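Local coordinates for protein eukaryotic translation initiation factor 4E type 5 (Leishmania major, PDB 7KCJ) that probably binds the 7-methylguanosine cap of messenger RNA and serves as a translation initiation factor, at residues G96-I101 and A189-D194; L103-T108 and A182-N187; V138-A143 and E156-D161. All coordinates share one frame; numbering follows the deposited sequence.

All three contacts lie in one antiparallel sheet. Contact 3, whose centre lies about 4 Å from that of the chain, is the buried one: strands 136-143 and 153-159 pair, and a salt bridge and a tryptophan crowd one face. Contact 1 lies near the surface, where strand 97-103 holds the edge strand 186-191; strands 97-103 and 153-159 are neighbours, and Arg98 carries the polar chemistry from one contact to the other. Contact 2, partly buried and with its centre about 17 Å from that of the chain, joins the far end of the same strand pair as contact 1, but depends on hydroxyls, one backbone bond and waters instead of an extended ladder.

Contact 1. Residues G96-I101 and A189-D194; sequences GSRIMI and AEASFD
The Phe193 ring lies against the start of strand 97-103, with Ser97 CA over one face, 3.8 Å above the ring plane and displaced toward the rim. Its CZ is 3.4 Å from Ser97 O, while Gly96 C approaches obliquely. The Arg98 guanidinium has Phe193 O over one face and Ser192 O near its edge; its plane is turned 44° from the ring, so the two do not stack. Arg98 CG, between the backbone N and carbonyl carbon (chi1 69°), passes 3.4 Å from Ala191 O. The chain runs on extended to NE, and Arg98 NE donates to Ser192 O at 2.9 Å from above the carbonyl plane. Behind this grip an antiparallel ladder adds 186-191 as an edge strand of the eIF4E sheet: Arg98 with Ala191 and Met100 with Ala189 are hydrogen-bonded pairs, and Ile99 with Glu190 is the non-hydrogen-bonded pair between them. Arg98 N reaches Ala191 O at 2.9 Å (163°). Glu190 turns to the helix side and bonds Ser165. A water joins Gly96 O to Phe193 N. Phe193 O is buried without a hydrogen-bond partner, but the guanidinium facing it, also salt-bridged to Glu156, would be expected to ease that cost electrostatically.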
# COMPACT_ATOMS: atom_id res chain seq x y z
N GLY A 96 12.28 10.28 5.12
CA GLY A 96 10.91 9.81 5.07
C GLY A 96 10.41 9.05 6.28
O GLY A 96 11.14 8.83 7.24
N SER A 97 9.15 8.65 6.22
CA SER A 97 8.53 7.86 7.27
C SER A 97 7.29 7.13 6.69
O SER A 97 7.07 7.17 5.47
CB SER A 97 8.21 8.71 8.49
OG SER A 97 7.27 9.74 8.22
N ARG A 98 6.51 6.42 7.54
CA ARG A 98 5.38 5.67 7.03
C ARG A 98 4.11 5.81 7.85
O ARG A 98 4.15 6.19 9.02
CB ARG A 98 5.76 4.19 6.87
CG ARG A 98 5.99 3.48 8.18
CD ARG A 98 6.68 2.14 7.99
NE ARG A 98 7.05 1.58 9.28
CZ ARG A 98 6.94 0.29 9.61
NH1 ARG A 98 6.45 -0.58 8.73
NH2 ARG A 98 7.29 -0.12 10.81
N ILE A 99 2.96 5.52 7.21
CA ILE A 99 1.65 5.53 7.85
C ILE A 99 1.04 4.15 7.64
O ILE A 99 0.99 3.66 6.51
CB ILE A 99 0.74 6.66 7.28
CG1 ILE A 99 1.25 8.04 7.71
CG2 ILE A 99 -0.71 6.46 7.71
CD1 ILE A 99 0.60 9.16 6.96
N MET A 100 0.64 3.48 8.73
CA MET A 100 -0.01 2.17 8.63
C MET A 100 -1.47 2.33 8.91
O MET A 100 -1.85 2.96 9.90
CB MET A 100 0.56 1.15 9.63
CG MET A 100 2.05 1.12 9.71
SD MET A 100 3.00 0.83 8.25
CE MET A 100 2.93 -0.98 8.23
N ILE A 101 -2.30 1.80 8.02
CA ILE A 101 -3.75 1.83 8.17
C ILE A 101 -4.24 0.38 8.18
O ILE A 101 -4.13 -0.30 7.16
CB ILE A 101 -4.41 2.61 7.01
CG1 ILE A 101 -3.86 4.04 6.92
CG2 ILE A 101 -5.92 2.63 7.14
CD1 ILE A 101 -3.76 4.53 5.58
N ALA A 189 -1.84 4.74 12.18
CA ALA A 189 -0.66 4.96 12.99
C ALA A 189 0.47 5.57 12.16
O ALA A 189 0.60 5.26 10.98
CB ALA A 189 -0.20 3.65 13.60
N GLU A 190 1.26 6.43 12.77
CA GLU A 190 2.44 7.01 12.13
C GLU A 190 3.65 6.35 12.76
O GLU A 190 3.71 6.19 13.98
CB GLU A 190 2.51 8.52 12.36
CG GLU A 190 1.31 9.26 11.82
CD GLU A 190 1.29 10.71 12.28
OE1 GLU A 190 2.17 11.48 11.83
OE2 GLU A 190 0.41 11.06 13.10
N ALA A 191 4.62 5.97 11.94
CA ALA A 191 5.82 5.31 12.44
C ALA A 191 7.02 5.59 11.57
O ALA A 191 6.88 5.89 10.38
CB ALA A 191 5.59 3.80 12.55
N SER A 192 8.22 5.46 12.14
CA SER A 192 9.44 5.56 11.37
C SER A 192 9.61 4.25 10.56
O SER A 192 8.89 3.27 10.80
CB SER A 192 10.63 5.80 12.29
OG SER A 192 10.98 4.63 13.01
N PHE A 193 10.52 4.24 9.60
CA PHE A 193 10.77 3.04 8.80
C PHE A 193 11.29 1.86 9.65
O PHE A 193 10.86 0.73 9.43
CB PHE A 193 11.73 3.35 7.65
CG PHE A 193 11.10 4.16 6.55
CD1 PHE A 193 9.84 3.85 6.07
CD2 PHE A 193 11.76 5.23 6.01
CE1 PHE A 193 9.28 4.58 5.04
CE2 PHE A 193 11.19 5.96 4.98
CZ PHE A 193 9.96 5.63 4.51
N ASP A 194 12.17 2.14 10.64
CA ASP A 194 12.77 1.18 11.59
C ASP A 194 12.32 -0.30 11.47
O ASP A 194 11.68 -0.85 12.37
CB ASP A 194 12.55 1.67 13.04
CG ASP A 194 13.71 2.47 13.59
OD1 ASP A 194 14.70 1.84 14.02
OD2 ASP A 194 13.63 3.72 13.58
O HOH W 1 11.44 7.17 9.18

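Contact 2. Residues L103-T108 and A182-N187; sequences LLKPPT and AANSYN
Thr108 OG1, anti to the carbonyl carbon (chi1 -58°), meets Ser185 OG, which sits between its own backbone N and carbonyl carbon (chi1 69°); the two hydroxyl oxygens are hydrogen-bonded at 2.7 Å. They join the entrance of helix 108-121 to a type I beta turn, 182-185, which leads into the edge strand of the eIF4E sheet. The turn is identified by the bond from Ser185 N to Ala182 O, 3.0 Å, and by the backbone angles of the two residues between them. Just after it comes the single strand pairing of this contact, Leu103 with Tyr186, antiparallel and non-hydrogen-bonded. Beyond that pair Leu104 N donates to Ser185 O at 2.9 Å, fairly straight (164°), although the donor is tilted from the carbonyl plane. Apolar groups fill in around these bonds. The Thr108 methyl CG2 packs on Tyr186 CB at 3.7 Å, Leu103 CD2 reaches the same CB from the sheet, and Met176 of helix 165-178 touches Leu103, Thr108 and Tyr186. Leu104 CD1 lies 3.4 Å from Asn184 O. Lys105 and Asn184 cross at about a right angle, with their polar ends linked through water: one molecule accepts from Lys105 NZ at 2.9 Å and donates to Asn184 OD1 at 2.7 Å.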
# COMPACT_ATOMS: atom_id res chain seq x y z
N LEU A 103 -7.35 -2.17 8.22
CA LEU A 103 -8.77 -2.16 7.88
C LEU A 103 -9.30 -3.52 8.27
O LEU A 103 -8.90 -4.51 7.67
CB LEU A 103 -8.94 -1.91 6.37
CG LEU A 103 -8.30 -0.64 5.84
CD1 LEU A 103 -8.32 -0.60 4.30
CD2 LEU A 103 -8.96 0.61 6.48
N LEU A 104 -10.15 -3.59 9.30
CA LEU A 104 -10.61 -4.86 9.85
C LEU A 104 -11.71 -5.59 9.08
O LEU A 104 -11.66 -6.81 9.00
CB LEU A 104 -11.09 -4.68 11.31
CG LEU A 104 -10.13 -4.08 12.36
CD1 LEU A 104 -10.63 -4.35 13.76
CD2 LEU A 104 -8.74 -4.66 12.26
N LYS A 105 -12.75 -4.89 8.61
CA LYS A 105 -13.90 -5.57 8.00
C LYS A 105 -14.72 -4.69 7.05
O LYS A 105 -14.61 -3.47 7.12
CB LYS A 105 -14.81 -6.06 9.15
CG LYS A 105 -15.30 -4.93 10.04
CD LYS A 105 -16.17 -5.44 11.16
CE LYS A 105 -16.31 -4.43 12.27
NZ LYS A 105 -17.19 -4.91 13.36
N PRO A 106 -15.56 -5.26 6.17
CA PRO A 106 -16.40 -4.41 5.31
C PRO A 106 -17.43 -3.64 6.12
O PRO A 106 -17.85 -4.10 7.19
CB PRO A 106 -17.10 -5.42 4.39
CG PRO A 106 -17.10 -6.70 5.16
CD PRO A 106 -15.82 -6.70 5.92
N PRO A 107 -17.88 -2.48 5.61
CA PRO A 107 -17.45 -1.81 4.37
C PRO A 107 -16.14 -1.01 4.49
O PRO A 107 -15.67 -0.49 3.49
CB PRO A 107 -18.64 -0.90 4.06
CG PRO A 107 -19.20 -0.53 5.41
CD PRO A 107 -18.90 -1.70 6.33
N THR A 108 -15.55 -0.94 5.69
CA THR A 108 -14.31 -0.20 5.94
C THR A 108 -13.14 -0.64 5.06
O THR A 108 -12.39 0.20 4.55
CB THR A 108 -13.97 -0.25 7.43
OG1 THR A 108 -15.06 0.29 8.19
CG2 THR A 108 -12.68 0.48 7.75
N ALA A 182 -17.06 2.95 11.13
CA ALA A 182 -17.05 2.63 12.55
C ALA A 182 -15.66 2.72 13.14
O ALA A 182 -14.72 2.19 12.54
CB ALA A 182 -17.62 1.24 12.76
N ALA A 183 -15.53 3.37 14.30
CA ALA A 183 -14.27 3.57 15.03
C ALA A 183 -13.55 2.28 15.38
O ALA A 183 -12.32 2.24 15.37
CB ALA A 183 -14.50 4.38 16.30
N ASN A 184 -14.30 1.21 15.66
CA ASN A 184 -13.73 -0.09 15.97
C ASN A 184 -13.27 -0.88 14.74
O ASN A 184 -12.81 -2.00 14.91
CB ASN A 184 -14.75 -0.93 16.76
CG ASN A 184 -15.92 -1.48 15.96
OD1 ASN A 184 -16.04 -1.30 14.74
ND2 ASN A 184 -16.83 -2.17 16.64
N SER A 185 -13.48 -0.37 13.53
CA SER A 185 -13.20 -1.11 12.29
C SER A 185 -11.87 -0.78 11.60
O SER A 185 -11.55 -1.37 10.56
CB SER A 185 -14.35 -0.90 11.31
OG SER A 185 -14.36 0.44 10.84
N TYR A 186 -11.13 0.19 12.14
CA TYR A 186 -9.87 0.60 11.53
C TYR A 186 -8.98 1.36 12.50
O TYR A 186 -9.46 1.92 13.48
CB TYR A 186 -10.10 1.47 10.27
CG TYR A 186 -10.67 2.85 10.55
CD1 TYR A 186 -12.04 3.05 10.69
CD2 TYR A 186 -9.85 3.96 10.62
CE1 TYR A 186 -12.56 4.30 10.96
CE2 TYR A 186 -10.37 5.22 10.86
CZ TYR A 186 -11.73 5.38 11.04
OH TYR A 186 -12.27 6.62 11.24
N ASN A 187 -7.69 1.48 12.18
CA ASN A 187 -6.78 2.31 12.94
C ASN A 187 -5.67 2.89 12.06
O ASN A 187 -5.26 2.27 11.07
CB ASN A 187 -6.22 1.61 14.18
CG ASN A 187 -5.53 0.34 13.86
OD1 ASN A 187 -4.37 0.34 13.39
ND2 ASN A 187 -6.23 -0.79 14.11
O HOH W 2 -18.18 -2.19 13.42
O HOH W 3 -17.78 0.51 9.24

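Contact 3. Residues V138-A143 and E156-D161; sequences VLRIAA and EVWLSD
Strands 136-143 and 153-159 form a beta hairpin near the middle of the sheet, and this contact covers its middle and the part away from the turn. The strand axes run at 164° to each other, 4.9 Å apart. Val138 with Trp158 and Arg140 with Glu156 are hydrogen-bonded pairs, and Leu139 with Val157 is the non-hydrogen-bonded pair between them; Trp158 N donates to Val138 O at 2.9 Å. On the face that bears Trp158 the side chains interlock. Arg140 bends at chi2 and chi3, which brings CD over the Trp158 ring and NE to 3.3 Å from CZ2; CZ2 lies over one guanidinium face, and planes 46° apart exclude a parallel stack. The same NE makes a salt bridge to Glu156 OE2 at 3.0 Å, approaching from above the carboxylate plane, with a weak second bond from NH2. Glu156 OE1 takes the indole NE1 of Trp158 at 3.0 Å (170°), within the ring plane, and also pairs with Arg98 of the adjoining strand. Both carboxylate oxygens are thus held, which restrains the carboxylate, and the NE1 bond sets the turn of the indole. Val138 CG1 makes a CH-pi contact over the six-membered ring. On the opposite face Leu139 CD1 meets Val157 CG2 at 3.7 Å beneath helix 108-121. A curved antiparallel sheet with helices on its convex face is the eIF4E fold.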
# COMPACT_ATOMS: atom_id res chain seq x y z
N VAL A 138 5.25 5.22 -2.24
CA VAL A 138 5.12 3.77 -2.25
C VAL A 138 3.88 3.39 -1.45
O VAL A 138 3.65 3.92 -0.35
CB VAL A 138 6.37 2.99 -1.73
CG1 VAL A 138 6.09 1.49 -1.66
CG2 VAL A 138 7.60 3.24 -2.59
N LEU A 139 3.12 2.44 -1.97
CA LEU A 139 1.95 1.93 -1.30
C LEU A 139 2.09 0.41 -1.26
O LEU A 139 2.33 -0.21 -2.29
CB LEU A 139 0.73 2.32 -2.13
CG LEU A 139 -0.62 2.30 -1.47
CD1 LEU A 139 -0.68 3.24 -0.29
CD2 LEU A 139 -1.67 2.73 -2.48
N ARG A 140 2.00 -0.19 -0.06
CA ARG A 140 2.12 -1.63 0.10
C ARG A 140 0.86 -2.16 0.75
O ARG A 140 0.45 -1.68 1.79
CB ARG A 140 3.36 -1.98 0.93
CG ARG A 140 4.59 -1.14 0.58
CD ARG A 140 5.85 -1.95 0.55
NE ARG A 140 6.27 -2.33 1.89
CZ ARG A 140 7.11 -3.32 2.16
NH1 ARG A 140 7.61 -4.06 1.18
NH2 ARG A 140 7.46 -3.58 3.42
N ILE A 141 0.19 -3.12 0.12
CA ILE A 141 -1.05 -3.69 0.64
C ILE A 141 -0.82 -5.13 1.07
O ILE A 141 -0.35 -5.93 0.27
CB ILE A 141 -2.20 -3.53 -0.36
CG1 ILE A 141 -2.30 -2.11 -0.89
CG2 ILE A 141 -3.50 -3.94 0.25
CD1 ILE A 141 -3.31 -1.99 -2.07
N ALA A 142 -1.01 -5.43 2.36
CA ALA A 142 -0.77 -6.77 2.89
C ALA A 142 -2.03 -7.45 3.40
O ALA A 142 -2.68 -6.92 4.31
CB ALA A 142 0.25 -6.71 4.01
N ALA A 143 -2.33 -8.65 2.89
CA ALA A 143 -3.48 -9.42 3.39
C ALA A 143 -3.13 -9.94 4.79
O ALA A 143 -2.11 -10.61 4.96
CB ALA A 143 -3.75 -10.61 2.48
N GLU A 156 0.20 0.15 3.94
CA GLU A 156 1.39 0.83 4.41
C GLU A 156 1.76 1.89 3.37
O GLU A 156 1.98 1.55 2.21
CB GLU A 156 2.54 -0.18 4.59
CG GLU A 156 3.89 0.42 4.94
CD GLU A 156 5.01 -0.60 5.11
OE1 GLU A 156 6.00 -0.29 5.80
OE2 GLU A 156 4.88 -1.70 4.53
N VAL A 157 1.82 3.15 3.77
CA VAL A 157 2.16 4.25 2.86
C VAL A 157 3.53 4.81 3.20
O VAL A 157 3.74 5.19 4.35
CB VAL A 157 1.11 5.40 2.98
CG1 VAL A 157 1.33 6.45 1.89
CG2 VAL A 157 -0.33 4.87 2.96
N TRP A 158 4.46 4.91 2.24
CA TRP A 158 5.79 5.48 2.48
C TRP A 158 5.84 6.90 1.98
O TRP A 158 5.55 7.14 0.81
CB TRP A 158 6.92 4.67 1.82
CG TRP A 158 7.13 3.27 2.35
CD1 TRP A 158 6.48 2.67 3.39
CD2 TRP A 158 8.05 2.30 1.84
NE1 TRP A 158 6.94 1.38 3.55
CE2 TRP A 158 7.91 1.13 2.61
CE3 TRP A 158 9.00 2.31 0.80
CZ2 TRP A 158 8.64 -0.03 2.35
CZ3 TRP A 158 9.76 1.16 0.59
CH2 TRP A 158 9.58 0.02 1.37
N LEU A 159 6.14 7.84 2.86
CA LEU A 159 6.23 9.25 2.50
C LEU A 159 7.71 9.61 2.32
O LEU A 159 8.53 9.20 3.13
CB LEU A 159 5.63 10.15 3.59
CG LEU A 159 4.42 9.69 4.42
CD1 LEU A 159 3.95 10.77 5.29
CD2 LEU A 159 3.28 9.32 3.56
N SER A 160 8.03 10.40 1.31
CA SER A 160 9.42 10.84 1.11
C SER A 160 9.82 11.96 2.09
O SER A 160 11.02 12.14 2.36
CB SER A 160 9.66 11.27 -0.33
OG SER A 160 8.87 12.39 -0.68
N ASP A 161 8.83 12.68 2.66
CA ASP A 161 9.10 13.73 3.64
C ASP A 161 8.29 13.48 4.91
O ASP A 161 7.07 13.63 4.91
CB ASP A 161 8.79 15.10 3.03
CG ASP A 161 9.01 16.28 3.96
OD1 ASP A 161 9.59 16.08 5.05
OD2 ASP A 161 8.60 17.40 3.59